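Local structure of endoglucanase (Komagataeibacter sucrofermentans, 6VC5) at residues Leu154-Met159 against Pro197-Ile202; His32-Gly37 against Ala89-Leu94; Tyr38-Ser43 against Leu94-Ala99. The protein probably hydrolyses internal beta-1,4-glucosidic linkages in cellulose and related beta-glucans, as a family 8 glycoside hydrolase. All coordinates share one frame; numbering follows the deposited sequence.

Contact 1 of 3, residues Leu154-Met159 against Pro197-Ile202; sequences LSYYVM and PDWLSI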
# COMPACT_ATOMS: atom_id res chain seq x y z
N LEU A 154 -2.21 -6.74 6.20
CA LEU A 154 -2.12 -7.46 4.93
C LEU A 154 -2.02 -6.50 3.75
O LEU A 154 -1.44 -6.84 2.72
CB LEU A 154 -3.31 -8.41 4.79
CG LEU A 154 -3.37 -9.51 5.87
CD1 LEU A 154 -4.63 -10.34 5.71
CD2 LEU A 154 -2.12 -10.37 5.83
N SER A 155 -2.55 -5.28 3.88
CA SER A 155 -2.43 -4.29 2.82
C SER A 155 -1.02 -3.75 2.68
O SER A 155 -0.76 -3.02 1.72
CB SER A 155 -3.39 -3.11 3.07
OG SER A 155 -2.90 -2.22 4.07
N TYR A 156 -0.11 -4.07 3.60
CA TYR A 156 1.27 -3.66 3.41
C TYR A 156 2.03 -4.62 2.51
O TYR A 156 3.19 -4.34 2.16
CB TYR A 156 2.01 -3.48 4.74
CG TYR A 156 1.60 -2.28 5.58
CD1 TYR A 156 0.41 -1.60 5.35
CD2 TYR A 156 2.40 -1.85 6.63
CE1 TYR A 156 0.03 -0.51 6.14
CE2 TYR A 156 2.03 -0.78 7.43
CZ TYR A 156 0.85 -0.11 7.19
OH TYR A 156 0.50 0.96 7.98
N TYR A 157 1.42 -5.75 2.14
CA TYR A 157 1.98 -6.65 1.12
C TYR A 157 1.72 -6.00 -0.23
O TYR A 157 0.78 -6.34 -0.96
CB TYR A 157 1.35 -8.03 1.21
CG TYR A 157 1.91 -8.92 2.29
CD1 TYR A 157 2.85 -9.90 1.99
CD2 TYR A 157 1.49 -8.79 3.61
CE1 TYR A 157 3.36 -10.73 2.97
CE2 TYR A 157 2.00 -9.61 4.60
CZ TYR A 157 2.92 -10.59 4.28
OH TYR A 157 3.42 -11.41 5.27
N VAL A 158 2.56 -5.03 -0.56
CA VAL A 158 2.47 -4.32 -1.83
C VAL A 158 3.02 -5.28 -2.88
O VAL A 158 4.21 -5.24 -3.23
CB VAL A 158 3.24 -2.98 -1.76
CG1 VAL A 158 3.15 -2.22 -3.09
CG2 VAL A 158 2.70 -2.12 -0.60
N MET A 159 2.16 -6.17 -3.36
CA MET A 159 2.64 -7.31 -4.13
C MET A 159 3.46 -6.94 -5.37
O MET A 159 4.49 -7.60 -5.60
CB MET A 159 1.50 -8.29 -4.43
CG MET A 159 0.98 -9.04 -3.18
SD MET A 159 2.19 -10.15 -2.40
CE MET A 159 1.12 -11.24 -1.42
N PRO A 197 -8.99 -8.53 7.42
CA PRO A 197 -9.08 -7.37 8.30
C PRO A 197 -8.02 -6.33 7.94
O PRO A 197 -7.00 -6.63 7.30
CB PRO A 197 -8.79 -7.96 9.68
CG PRO A 197 -7.79 -9.05 9.38
CD PRO A 197 -8.17 -9.61 8.02
N ASP A 198 -8.27 -5.10 8.40
CA ASP A 198 -7.22 -4.08 8.38
C ASP A 198 -5.97 -4.58 9.11
O ASP A 198 -4.84 -4.36 8.64
CB ASP A 198 -7.71 -2.79 9.05
CG ASP A 198 -8.83 -2.09 8.29
OD1 ASP A 198 -8.87 -2.13 7.03
OD2 ASP A 198 -9.67 -1.44 8.98
N TRP A 199 -6.15 -5.27 10.24
CA TRP A 199 -5.05 -5.69 11.11
C TRP A 199 -5.30 -7.12 11.57
O TRP A 199 -6.35 -7.39 12.19
CB TRP A 199 -4.95 -4.76 12.33
CG TRP A 199 -4.64 -3.32 11.95
CD1 TRP A 199 -5.54 -2.29 11.81
CD2 TRP A 199 -3.35 -2.77 11.69
NE1 TRP A 199 -4.88 -1.14 11.45
CE2 TRP A 199 -3.54 -1.40 11.38
CE3 TRP A 199 -2.06 -3.30 11.68
CZ2 TRP A 199 -2.46 -0.56 11.07
CZ3 TRP A 199 -1.00 -2.46 11.36
CH2 TRP A 199 -1.20 -1.11 11.07
N LEU A 200 -4.35 -8.01 11.31
CA LEU A 200 -4.43 -9.43 11.63
C LEU A 200 -3.46 -9.73 12.77
O LEU A 200 -2.37 -9.15 12.83
CB LEU A 200 -4.03 -10.26 10.40
CG LEU A 200 -4.04 -11.76 10.58
CD1 LEU A 200 -5.48 -12.26 10.57
CD2 LEU A 200 -3.24 -12.40 9.46
N SER A 201 -3.84 -10.64 13.66
CA SER A 201 -2.93 -11.13 14.70
C SER A 201 -2.67 -12.62 14.49
O SER A 201 -3.59 -13.40 14.21
CB SER A 201 -3.54 -10.90 16.08
OG SER A 201 -2.61 -11.22 17.10
N ILE A 202 -1.40 -13.03 14.63
CA ILE A 202 -1.04 -14.45 14.68
C ILE A 202 -0.38 -14.71 16.03
O ILE A 202 0.56 -14.01 16.42
CB ILE A 202 -0.09 -14.86 13.54
CG1 ILE A 202 -0.72 -14.57 12.17
CG2 ILE A 202 0.24 -16.36 13.64
CD1 ILE A 202 0.20 -14.91 10.98
O HOH W 1 -4.31 -7.32 7.97
O HOH W 2 -5.02 -4.96 5.75
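Leu154 touches both Pro197 and Leu200 with its forked end. Its CG stands beside the backbone N (chi1 -62°), which brings CD1 to 4.3 Å from CD of Pro197, while CD2 lies 4.3 Å from CD2 of Leu200. A leucine suits the place because its two methyls can serve two neighbours, and Ile184 of helix 172-187 packs against both leucines. The backbone N of Leu154 is satisfied by water: it donates to one 2.8 Å away, and the same water is 2.9 Å from O of Pro197. Ser155 repeats the pattern, its N 3.1 Å from a second water that lies 3.0 Å from O of Asp198; its hydroxyl turns to Asn153. Tyr156, at the end of the short 3-10 turn, sends its OH obliquely to CH2 of Trp199 at 4.1 Å, a loose touch; the indole also stacks on Trp215. Tyr157 turns the chain away, its N bonded to O of Leu154 at 3.1 Å, and Val158 holds the N-cap position of helix 159-169. The segments follow or contain neighbouring antiparallel strands, 149-152 and 200-203, bonded directly through Leu152 and Leu200. Just beyond that pairing the chains splay apart, and two waters in place of direct bonds answer the peptide groups while apolar side chains pack alongside.

Contact 2 of 3, residues His32-Gly37 against Ala89-Leu94; sequences HSEGQG and ATDGDL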
# COMPACT_ATOMS: atom_id res chain seq x y z
N HIS A 32 4.07 11.99 4.93
CA HIS A 32 4.25 10.60 5.34
C HIS A 32 5.13 9.87 4.34
O HIS A 32 5.18 10.26 3.19
CB HIS A 32 2.91 9.86 5.40
CG HIS A 32 1.97 10.38 6.44
ND1 HIS A 32 0.71 10.81 6.15
CD2 HIS A 32 2.12 10.54 7.77
CE1 HIS A 32 0.11 11.21 7.26
NE2 HIS A 32 0.95 11.06 8.26
N SER A 33 5.80 8.81 4.76
CA SER A 33 6.55 8.02 3.80
C SER A 33 5.63 7.41 2.74
O SER A 33 6.01 7.31 1.57
CB SER A 33 7.40 6.94 4.49
OG SER A 33 6.59 5.98 5.16
N GLU A 34 4.41 7.03 3.12
CA GLU A 34 3.47 6.49 2.15
C GLU A 34 3.10 7.56 1.12
O GLU A 34 3.02 7.27 -0.08
CB GLU A 34 2.22 5.98 2.88
CG GLU A 34 1.12 5.42 1.98
CD GLU A 34 -0.11 4.99 2.77
OE1 GLU A 34 -0.13 5.17 4.02
OE2 GLU A 34 -1.07 4.47 2.15
N GLY A 35 2.91 8.80 1.57
CA GLY A 35 2.57 9.87 0.65
C GLY A 35 3.70 10.24 -0.30
O GLY A 35 3.47 10.50 -1.48
N GLN A 36 4.93 10.30 0.20
CA GLN A 36 6.05 10.53 -0.70
C GLN A 36 6.17 9.37 -1.69
O GLN A 36 6.43 9.57 -2.89
CB GLN A 36 7.35 10.68 0.10
CG GLN A 36 7.37 11.84 1.10
CD GLN A 36 7.14 13.19 0.44
OE1 GLN A 36 6.19 13.89 0.77
NE2 GLN A 36 8.02 13.56 -0.49
N GLY A 37 5.90 8.15 -1.21
CA GLY A 37 5.93 7.00 -2.08
C GLY A 37 4.90 7.07 -3.19
O GLY A 37 5.20 6.73 -4.34
N ALA A 89 6.97 2.56 8.33
CA ALA A 89 5.77 1.88 7.84
C ALA A 89 6.19 1.12 6.59
O ALA A 89 6.60 1.73 5.59
CB ALA A 89 4.64 2.87 7.52
N THR A 90 6.08 -0.20 6.64
CA THR A 90 6.65 -1.02 5.59
C THR A 90 6.01 -0.76 4.23
O THR A 90 6.67 -0.90 3.19
CB THR A 90 6.54 -2.48 6.02
OG1 THR A 90 7.29 -2.66 7.23
CG2 THR A 90 7.12 -3.42 4.96
N ASP A 91 4.73 -0.36 4.19
CA ASP A 91 4.14 -0.07 2.89
C ASP A 91 4.76 1.17 2.26
O ASP A 91 4.99 1.20 1.05
CB ASP A 91 2.60 -0.01 2.96
CG ASP A 91 2.07 1.17 3.75
OD1 ASP A 91 2.73 1.65 4.69
OD2 ASP A 91 0.93 1.59 3.43
N GLY A 92 5.08 2.19 3.07
CA GLY A 92 5.81 3.33 2.55
C GLY A 92 7.18 2.94 2.01
O GLY A 92 7.56 3.35 0.91
N ASP A 93 7.92 2.14 2.77
CA ASP A 93 9.22 1.66 2.31
C ASP A 93 9.10 0.95 0.95
O ASP A 93 9.88 1.21 0.02
CB ASP A 93 9.83 0.70 3.34
CG ASP A 93 9.93 1.31 4.76
OD1 ASP A 93 10.18 2.52 4.90
OD2 ASP A 93 9.78 0.54 5.74
N LEU A 94 8.10 0.07 0.82
CA LEU A 94 7.95 -0.73 -0.41
C LEU A 94 7.46 0.11 -1.58
O LEU A 94 7.82 -0.17 -2.73
CB LEU A 94 6.99 -1.89 -0.15
CG LEU A 94 7.57 -3.02 0.70
CD1 LEU A 94 6.47 -4.02 1.02
CD2 LEU A 94 8.76 -3.71 0.03
O HOH W 3 8.30 4.17 6.32
O HOH W 4 1.91 3.96 5.76
O HOH W 5 -1.30 2.76 5.14
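Gly92 and Glu34 bring their helices together almost backbone to backbone, their CA atoms 4.0 Å apart. The axes of the short segments 33-37 and 90-94 pass at 7.8 Å and run nearly side by side, 24° apart. Glycine is what permits this: a beta carbon on Gly92 would fall 2.3 Å from OG of Ser33, an outright clash.

OG of Ser33 lies close beside the place where such a carbon would fall. It sits between the backbone N and the carbonyl carbon (chi1 64°), aimed at the other helix, and is 2.7 Å from a water. The same water accepts from N of Ala89, at the start of helix 90-106, and donates to OD1 of Asp93, so a small hydroxyl both fits the gap and joins a polar network.

Glu34 leaves its helix as a fully extended chain, which carries OE2 to 3.7 Å from OD2 of Asp91, two like-charged groups close together with their carboxylate planes 61° apart. Waters between the acids answer some of their oxygens: OE1 of Glu34 shares one water with OD1 of Asp91, 2.9 and 2.7 Å from it respectively, and a second with OD2. OE2 instead bonds the hydroxyl of Tyr38. An alanine in place of Glu34 would probably leave both waters short of a partner and the Tyr38 hydroxyl without its mate. Two acid groups this close, bridged by water where parallel helices begin, are consistent with the acidic, hydrated cleft that family 8 enzymes carry at one end of their helical barrel.

Contact 3 of 3, residues Tyr38-Ser43 against Leu94-Ala99; sequences YGMLFS and LLIALA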
# COMPACT_ATOMS: atom_id res chain seq x y z
N TYR A 38 3.69 7.52 -2.86
CA TYR A 38 2.67 7.71 -3.89
C TYR A 38 3.11 8.77 -4.90
O TYR A 38 2.93 8.60 -6.11
CB TYR A 38 1.32 8.09 -3.28
CG TYR A 38 0.62 6.98 -2.54
CD1 TYR A 38 0.68 5.66 -2.97
CD2 TYR A 38 -0.12 7.27 -1.40
CE1 TYR A 38 0.04 4.65 -2.28
CE2 TYR A 38 -0.77 6.27 -0.71
CZ TYR A 38 -0.68 4.96 -1.14
OH TYR A 38 -1.34 3.98 -0.42
N GLY A 39 3.63 9.90 -4.41
CA GLY A 39 4.08 10.94 -5.32
C GLY A 39 5.16 10.44 -6.26
O GLY A 39 5.12 10.71 -7.47
N MET A 40 6.11 9.67 -5.73
CA MET A 40 7.17 9.09 -6.55
C MET A 40 6.61 8.07 -7.54
O MET A 40 6.98 8.06 -8.72
CB MET A 40 8.22 8.48 -5.63
CG MET A 40 9.03 9.51 -4.86
SD MET A 40 10.05 8.71 -3.57
CE MET A 40 11.23 7.76 -4.59
N LEU A 41 5.71 7.20 -7.07
CA LEU A 41 5.17 6.17 -7.95
C LEU A 41 4.34 6.78 -9.08
O LEU A 41 4.44 6.37 -10.24
CB LEU A 41 4.32 5.19 -7.14
CG LEU A 41 3.89 3.90 -7.86
CD1 LEU A 41 5.08 2.96 -7.98
CD2 LEU A 41 2.74 3.23 -7.13
N PHE A 42 3.47 7.75 -8.74
CA PHE A 42 2.61 8.35 -9.75
C PHE A 42 3.41 9.17 -10.76
O PHE A 42 3.12 9.14 -11.96
CB PHE A 42 1.54 9.24 -9.10
CG PHE A 42 0.66 8.55 -8.08
CD1 PHE A 42 0.55 7.18 -8.01
CD2 PHE A 42 -0.07 9.32 -7.18
CE1 PHE A 42 -0.27 6.56 -7.05
CE2 PHE A 42 -0.89 8.72 -6.24
CZ PHE A 42 -0.98 7.34 -6.17
N SER A 43 4.41 9.93 -10.29
CA SER A 43 5.23 10.72 -11.20
C SER A 43 6.10 9.84 -12.08
O SER A 43 6.30 10.15 -13.26
CB SER A 43 6.06 11.76 -10.42
OG SER A 43 6.98 11.15 -9.54
N LEU A 94 8.10 0.07 0.82
CA LEU A 94 7.95 -0.73 -0.41
C LEU A 94 7.46 0.11 -1.58
O LEU A 94 7.82 -0.17 -2.73
CB LEU A 94 6.99 -1.89 -0.15
CG LEU A 94 7.57 -3.02 0.70
CD1 LEU A 94 6.47 -4.02 1.02
CD2 LEU A 94 8.76 -3.71 0.03
N LEU A 95 6.62 1.12 -1.33
CA LEU A 95 6.16 2.00 -2.40
C LEU A 95 7.29 2.86 -2.94
O LEU A 95 7.43 3.02 -4.17
CB LEU A 95 5.02 2.89 -1.89
CG LEU A 95 3.68 2.17 -1.69
CD1 LEU A 95 2.84 3.03 -0.75
CD2 LEU A 95 2.97 1.94 -3.02
N ILE A 96 8.11 3.43 -2.04
CA ILE A 96 9.27 4.21 -2.45
C ILE A 96 10.23 3.35 -3.27
O ILE A 96 10.73 3.76 -4.32
CB ILE A 96 9.94 4.83 -1.21
CG1 ILE A 96 9.03 5.91 -0.61
CG2 ILE A 96 11.29 5.41 -1.57
CD1 ILE A 96 9.47 6.39 0.78
N ALA A 97 10.50 2.12 -2.80
CA ALA A 97 11.41 1.24 -3.53
C ALA A 97 10.88 0.89 -4.92
O ALA A 97 11.64 0.91 -5.90
CB ALA A 97 11.66 -0.03 -2.72
N LEU A 98 9.59 0.58 -5.03
CA LEU A 98 9.02 0.28 -6.34
C LEU A 98 9.13 1.48 -7.27
O LEU A 98 9.51 1.33 -8.44
CB LEU A 98 7.56 -0.15 -6.21
CG LEU A 98 6.82 -0.41 -7.52
CD1 LEU A 98 7.46 -1.54 -8.30
CD2 LEU A 98 5.38 -0.76 -7.19
N ALA A 99 8.86 2.68 -6.76
CA ALA A 99 8.95 3.89 -7.58
C ALA A 99 10.38 4.12 -8.07
O ALA A 99 10.60 4.52 -9.22
CB ALA A 99 8.46 5.09 -6.77
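Ala99 is a small knob set into the shallow hollow between Met40 and Leu41 of helix 33-46. Its CB lies 3.6 Å from CB of Met40 and 3.5 Å from the backbone N of Leu41. A larger side chain would probably not fit, because the CA atoms of Leu41 and Ala99 are only 4.4 Å apart.

Larger groups flank the alanine. Leu41 holds CG anti to its backbone N (chi1 -169°), and this swings the fork past Ala99, where CD1 nestles against both CG and CD2 of Leu98, 3.8 Å from the latter. Its other prong, CD2, rests more loosely on CD2 of Leu95. Met40 goes the other way: bent at chi3 (66°), its chain lays the terminal CE 3.8 Å from CG2 of Ile96, a flexible thioether following the outline of a branched neighbour.

The axes of the segments pass at 8.2 Å and lie 27° apart, consistent with neighbouring parallel helices in the inner ring of the (alpha/alpha)6 barrel of family 8, where these two helices probably belong. Helix 49-62 packs on Met40 through Phe52, Ile55 and Trp56, and helix 110-126 reaches Ile96 through Ile119.

Tyr38 starts out away from helix 90-106, but its long ring returns. Leu95 CD1 comes 3.6 Å from CE1 of the tyrosine, so that a methyl bump meets the ring obliquely at that atom. Tyrosine suits this border because its carbon ring packs on leucine while its hydroxyl bonds OE2 of Glu34; Leu308 of helix 300-313 touches the ring as well.

Contacts 2 and 3 are successive stages of one helix pair, 33-46 with 90-106, their centres about 8 Å apart; they share Leu94. The hydrated start passes into the apolar part where CG1 of Ile96 lies 3.6 Å from CA of Gly37 and CD1 of Leu95 is 4.0 Å from CG of Glu34. Contact 1 lies about 15 Å from contact 2 and 19 Å from contact 3, centre to centre. Tyr156 spans the shorter interval, its CE1 3.5 Å from OD2 of Asp91, while Val158 packs on Leu94 and Leu95. The carboxylates of contact 2, with Tyr156 beside them, probably face the substrate cleft; contact 3, whose touching residues are all buried, continues the pair among the surrounding helices.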